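Local atomic coordinates of mevalonate kinase (Staphylococcus aureus, PDB entry 2X7I), a protein that probably catalyses the ATP-dependent phosphorylation of mevalonate, an early step of the mevalonate route to isoprenoids. Residues T124-E127 against L128-A132; M254-G257 against K258-A262. All coordinates share one frame; numbering follows the deposited sequence.

Contact 1: T124-E127 against L128-A132; sequences TKEE and LIEKA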
loop_
_atom_site.group_PDB
_atom_site.type_symbol
_atom_site.label_atom_id
_atom_site.label_comp_id
_atom_site.label_asym_id
_atom_site.label_seq_id
_atom_site.Cartn_x
_atom_site.Cartn_y
_atom_site.Cartn_z
ATOM N N THR A 124 -9.917 5.900 19.320
ATOM C CA THR A 124 -8.751 5.125 19.743
ATOM C C THR A 124 -8.212 4.309 18.577
ATOM O O THR A 124 -8.935 4.051 17.610
ATOM C CB THR A 124 -9.131 4.172 20.901
ATOM O OG1 THR A 124 -9.439 4.953 22.070
ATOM C CG2 THR A 124 -7.991 3.195 21.231
ATOM N N LYS A 125 -6.945 3.907 18.668
ATOM C CA LYS A 125 -6.347 3.012 17.681
ATOM C C LYS A 125 -7.123 1.713 17.498
ATOM O O LYS A 125 -7.543 1.401 16.386
ATOM C CB LYS A 125 -4.884 2.704 18.012
ATOM C CG LYS A 125 -3.903 3.591 17.246
ATOM C CD LYS A 125 -2.527 3.635 17.907
ATOM C CE LYS A 125 -1.508 4.336 17.015
ATOM N NZ LYS A 125 -1.914 5.726 16.654
ATOM N N GLU A 126 -7.326 0.959 18.572
ATOM C CA GLU A 126 -8.025 -0.327 18.453
ATOM C C GLU A 126 -9.446 -0.175 17.902
ATOM O O GLU A 126 -9.919 -1.050 17.201
ATOM C CB GLU A 126 -8.040 -1.105 19.773
ATOM C CG GLU A 126 -7.276 -2.440 19.706
ATOM C CD GLU A 126 -7.904 -3.455 18.740
ATOM O OE1 GLU A 126 -9.149 -3.536 18.648
ATOM O OE2 GLU A 126 -7.142 -4.182 18.077
ATOM N N GLU A 127 -10.100 0.939 18.205
ATOM C CA GLU A 127 -11.422 1.231 17.661
ATOM C C GLU A 127 -11.352 1.443 16.140
ATOM O O GLU A 127 -12.168 0.912 15.384
ATOM C CB GLU A 127 -12.008 2.464 18.356
ATOM C CG GLU A 127 -13.507 2.601 18.235
ATOM C CD GLU A 127 -14.114 3.595 19.231
ATOM O OE1 GLU A 127 -15.344 3.859 19.104
ATOM O OE2 GLU A 127 -13.373 4.107 20.123
ATOM N N LEU A 128 -10.363 2.216 15.709
ATOM C CA LEU A 128 -10.100 2.434 14.296
ATOM C C LEU A 128 -9.812 1.121 13.585
ATOM O O LEU A 128 -10.314 0.890 12.493
ATOM C CB LEU A 128 -8.908 3.396 14.126
ATOM C CG LEU A 128 -8.445 3.732 12.711
ATOM C CD1 LEU A 128 -9.648 4.041 11.799
ATOM C CD2 LEU A 128 -7.413 4.901 12.732
ATOM N N ILE A 129 -8.992 0.277 14.214
ATOM C CA ILE A 129 -8.638 -1.034 13.681
ATOM C C ILE A 129 -9.890 -1.862 13.411
ATOM O O ILE A 129 -10.064 -2.382 12.310
ATOM C CB ILE A 129 -7.732 -1.841 14.664
ATOM C CG1 ILE A 129 -6.342 -1.199 14.795
ATOM C CG2 ILE A 129 -7.592 -3.284 14.194
ATOM C CD1 ILE A 129 -5.552 -1.209 13.514
ATOM N N GLU A 130 -10.753 -1.966 14.421
ATOM C CA GLU A 130 -11.998 -2.709 14.305
ATOM C C GLU A 130 -12.916 -2.135 13.220
ATOM O O GLU A 130 -13.414 -2.874 12.379
ATOM C CB GLU A 130 -12.750 -2.718 15.639
ATOM C CG GLU A 130 -11.978 -3.355 16.805
ATOM C CD GLU A 130 -11.921 -4.854 16.727
ATOM O OE1 GLU A 130 -12.643 -5.439 15.901
ATOM O OE2 GLU A 130 -11.163 -5.448 17.506
ATOM N N LYS A 131 -13.135 -0.826 13.244
ATOM C CA LYS A 131 -14.051 -0.187 12.305
ATOM C C LYS A 131 -13.512 -0.193 10.873
ATOM O O LYS A 131 -14.271 -0.350 9.928
ATOM C CB LYS A 131 -14.356 1.246 12.740
ATOM C CG LYS A 131 -15.292 1.364 13.932
ATOM C CD LYS A 131 -16.762 1.357 13.506
ATOM C CE LYS A 131 -17.663 1.976 14.584
ATOM N NZ LYS A 131 -19.110 1.605 14.429
ATOM N N ALA A 132 -12.204 -0.017 10.718
ATOM C CA ALA A 132 -11.593 -0.057 9.393
ATOM C C ALA A 132 -11.669 -1.472 8.814
ATOM O O ALA A 132 -11.983 -1.640 7.637
ATOM C CB ALA A 132 -10.147 0.436 9.437
#

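Contact 2: M254-G257 against K258-A262; sequences MKIG and KENGA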
loop_
_atom_site.group_PDB
_atom_site.type_symbol
_atom_site.label_atom_id
_atom_site.label_comp_id
_atom_site.label_asym_id
_atom_site.label_seq_id
_atom_site.Cartn_x
_atom_site.Cartn_y
_atom_site.Cartn_z
ATOM N N MET A 254 13.537 -3.048 -14.748
ATOM C CA MET A 254 14.461 -3.115 -13.623
ATOM C C MET A 254 15.905 -2.860 -14.085
ATOM O O MET A 254 16.667 -2.175 -13.409
ATOM C CB MET A 254 14.357 -4.465 -12.915
ATOM C CG MET A 254 14.999 -4.473 -11.539
ATOM S SD MET A 254 14.980 -6.098 -10.777
ATOM C CE MET A 254 13.249 -6.209 -10.307
ATOM N N LYS A 255 16.264 -3.404 -15.244
ATOM C CA LYS A 255 17.567 -3.161 -15.857
ATOM C C LYS A 255 17.823 -1.663 -16.035
ATOM O O LYS A 255 18.920 -1.182 -15.760
ATOM C CB LYS A 255 17.643 -3.871 -17.210
ATOM C CG LYS A 255 18.955 -3.704 -17.979
ATOM C CD LYS A 255 18.718 -3.885 -19.480
ATOM C CE LYS A 255 20.017 -3.970 -20.266
ATOM N NZ LYS A 255 20.795 -5.187 -19.903
ATOM N N ILE A 256 16.807 -0.935 -16.495
ATOM C CA ILE A 256 16.897 0.521 -16.658
ATOM C C ILE A 256 17.030 1.252 -15.313
ATOM O O ILE A 256 17.774 2.228 -15.208
ATOM C CB ILE A 256 15.689 1.073 -17.463
ATOM C CG1 ILE A 256 15.875 0.761 -18.951
ATOM C CG2 ILE A 256 15.530 2.578 -17.265
ATOM C CD1 ILE A 256 14.702 1.138 -19.811
ATOM N N GLY A 257 16.317 0.779 -14.293
ATOM C CA GLY A 257 16.442 1.335 -12.945
ATOM C C GLY A 257 17.841 1.166 -12.359
ATOM O O GLY A 257 18.367 2.078 -11.725
ATOM N N LYS A 258 18.440 0.000 -12.577
ATOM C CA LYS A 258 19.783 -0.291 -12.069
ATOM C C LYS A 258 20.869 0.458 -12.846
ATOM O O LYS A 258 21.764 1.052 -12.243
ATOM C CB LYS A 258 20.057 -1.797 -12.097
ATOM C CG LYS A 258 19.250 -2.560 -11.075
ATOM C CD LYS A 258 19.631 -4.029 -11.031
ATOM C CE LYS A 258 18.759 -4.786 -10.057
ATOM N NZ LYS A 258 18.836 -6.252 -10.268
ATOM N N GLU A 259 20.780 0.430 -14.179
ATOM C CA GLU A 259 21.655 1.244 -15.039
ATOM C C GLU A 259 21.711 2.697 -14.573
ATOM O O GLU A 259 22.704 3.383 -14.801
ATOM C CB GLU A 259 21.182 1.214 -16.498
ATOM C CG GLU A 259 21.613 -0.018 -17.297
ATOM C CD GLU A 259 21.167 0.038 -18.758
ATOM O OE1 GLU A 259 21.704 -0.748 -19.572
ATOM O OE2 GLU A 259 20.288 0.865 -19.102
ATOM N N ASN A 260 20.635 3.156 -13.933
ATOM C CA ASN A 260 20.531 4.528 -13.437
ATOM C C ASN A 260 20.685 4.677 -11.908
ATOM O O ASN A 260 20.245 5.670 -11.321
ATOM C CB ASN A 260 19.217 5.140 -13.932
ATOM C CG ASN A 260 19.234 5.420 -15.432
ATOM O OD1 ASN A 260 19.369 6.566 -15.850
ATOM N ND2 ASN A 260 19.121 4.373 -16.241
ATOM N N GLY A 261 21.329 3.696 -11.273
ATOM C CA GLY A 261 21.759 3.831 -9.878
ATOM C C GLY A 261 21.019 3.036 -8.811
ATOM O O GLY A 261 21.380 3.125 -7.639
ATOM N N ALA A 262 19.992 2.275 -9.191
ATOM C CA ALA A 262 19.302 1.398 -8.244
ATOM C C ALA A 262 20.238 0.254 -7.861
ATOM O O ALA A 262 20.727 -0.449 -8.737
ATOM C CB ALA A 262 18.006 0.846 -8.842
#

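Contact 1: T124-E127 against L128-A132
Glu-126 and Glu-130 are folded toward each other by bends at their second torsions, chi2 -65° in Glu-126 and -75° in Glu-130, which bring two carboxylates together one turn apart in the first turns of helix 125-140. This helix belongs to the N-terminal half of the GHMP-kinase fold, and Thr-124 stands at its N-cap position without a capping bond from its side chain. The two acid chains approach at a slant, their carboxylate planes turned 57° to each other, and OE1 of Glu-126 comes to 3.0 Å from OE2 of Glu-130. Both atoms are acceptors, so two like charges would crowd here; the nearby helix start may ease this, and a raised pKa for one of the pair is conceivable. The other oxygen of Glu-126, OE2, rests against the CG2 branch of Ile-129 at 4.0 Å. The CG1 branch of Ile-129 turns back over the preceding turn and lies 3.3 Å from O of Lys-125, while the side chain as a whole packs on helix 145-153 at Thr-148, Gln-149 and Val-152. Glu-127 follows another course: its extended chain carries OE1 to a hydrogen bond with the hydroxyl of Tyr-116 on helix 103-119. Its carboxylate does not pair with Lys-131, whose NZ stays 6.4 Å from OE1 of Glu-127. Buried Leu-128 reaches Val-112 and Arg-113 of the same helix 103-119, so helix 125-140 is packed against two neighbours. Successive i to i+4 backbone bonds hold the turn beneath these chains, Leu-128 N to Thr-124 O, Ile-129 N to Lys-125 O and Glu-130 N to Glu-126 O among them; one residue further along, Lys-131 N meets O of Glu-127 at 2.9 Å.

Contact 2: M254-G257 against K258-A262
Met-254 and Lys-258 run side by side in the same direction along the last turns of helix 248-259, the thioether of one beside the far end of the other. SD of Met-254 lies 3.9 Å from NZ of Lys-258, and CG of the methionine touches the lysine's CE. Lys-258 is extended beyond CG, which carries CE and NZ to the methionine side chain, while its CG lies near O of Met-254; the lysine also meets Asn-234 of helix 226-243. Met-254 itself is buried against Met-276 and Leu-278 of strand 276-280. Lys-255 and Glu-259 instead slant across one another: CE of Lys-255 approaches OE1 of Glu-259 to 3.7 Å, but the ammonium nitrogen NZ stays 4.5 Å from that oxygen, too far for a salt bridge. Ile-256 and Asn-260 form a second pair pointing the same way, with CG2 of Ile-256 beside ND2 of Asn-260 and both chains touching Ala-292 of helix 283-295. With CG beside its own backbone N (chi1 -71°), Asn-260 swings its amide back over the helix end, where ND2 donates to O of Ile-256 at 2.7 Å. The donor lies in the plane of that carbonyl, although the oxygen sits 24° out of the asparagine amide plane. The same oxygen takes a weak bond from Asn-260 N, so the side chain supplies the firmer grip on it. With Gly-261 at positive phi as the C-prime residue, the 6→1 bond from Ala-262 N to Gly-257 O encloses the 5→2 bond from Gly-261 N to Lys-258 O, the Schellman motif that ends the helix ahead of strand 264-267.

Contacts 1 and 2 belong to the N-terminal and C-terminal parts of the GHMP-kinase fold, on opposite sides of the chain's centre, with their own centres about 40 Å apart. They share no helix: 124-132 opens helix 125-140, whereas 254-262 closes helix 248-259. Contact 1 is mainly a surface contact, with one buried residue among those touching; contact 2 is partly buried and has three. Their polar chemistry differs with the helix end they occupy. At the helix start two acids converge and regular backbone bonds predominate; at the helix end an asparagine amide binds a backbone carbonyl, a glycine at positive phi turns the chain, and oppositely charged side chains approach without forming a salt bridge.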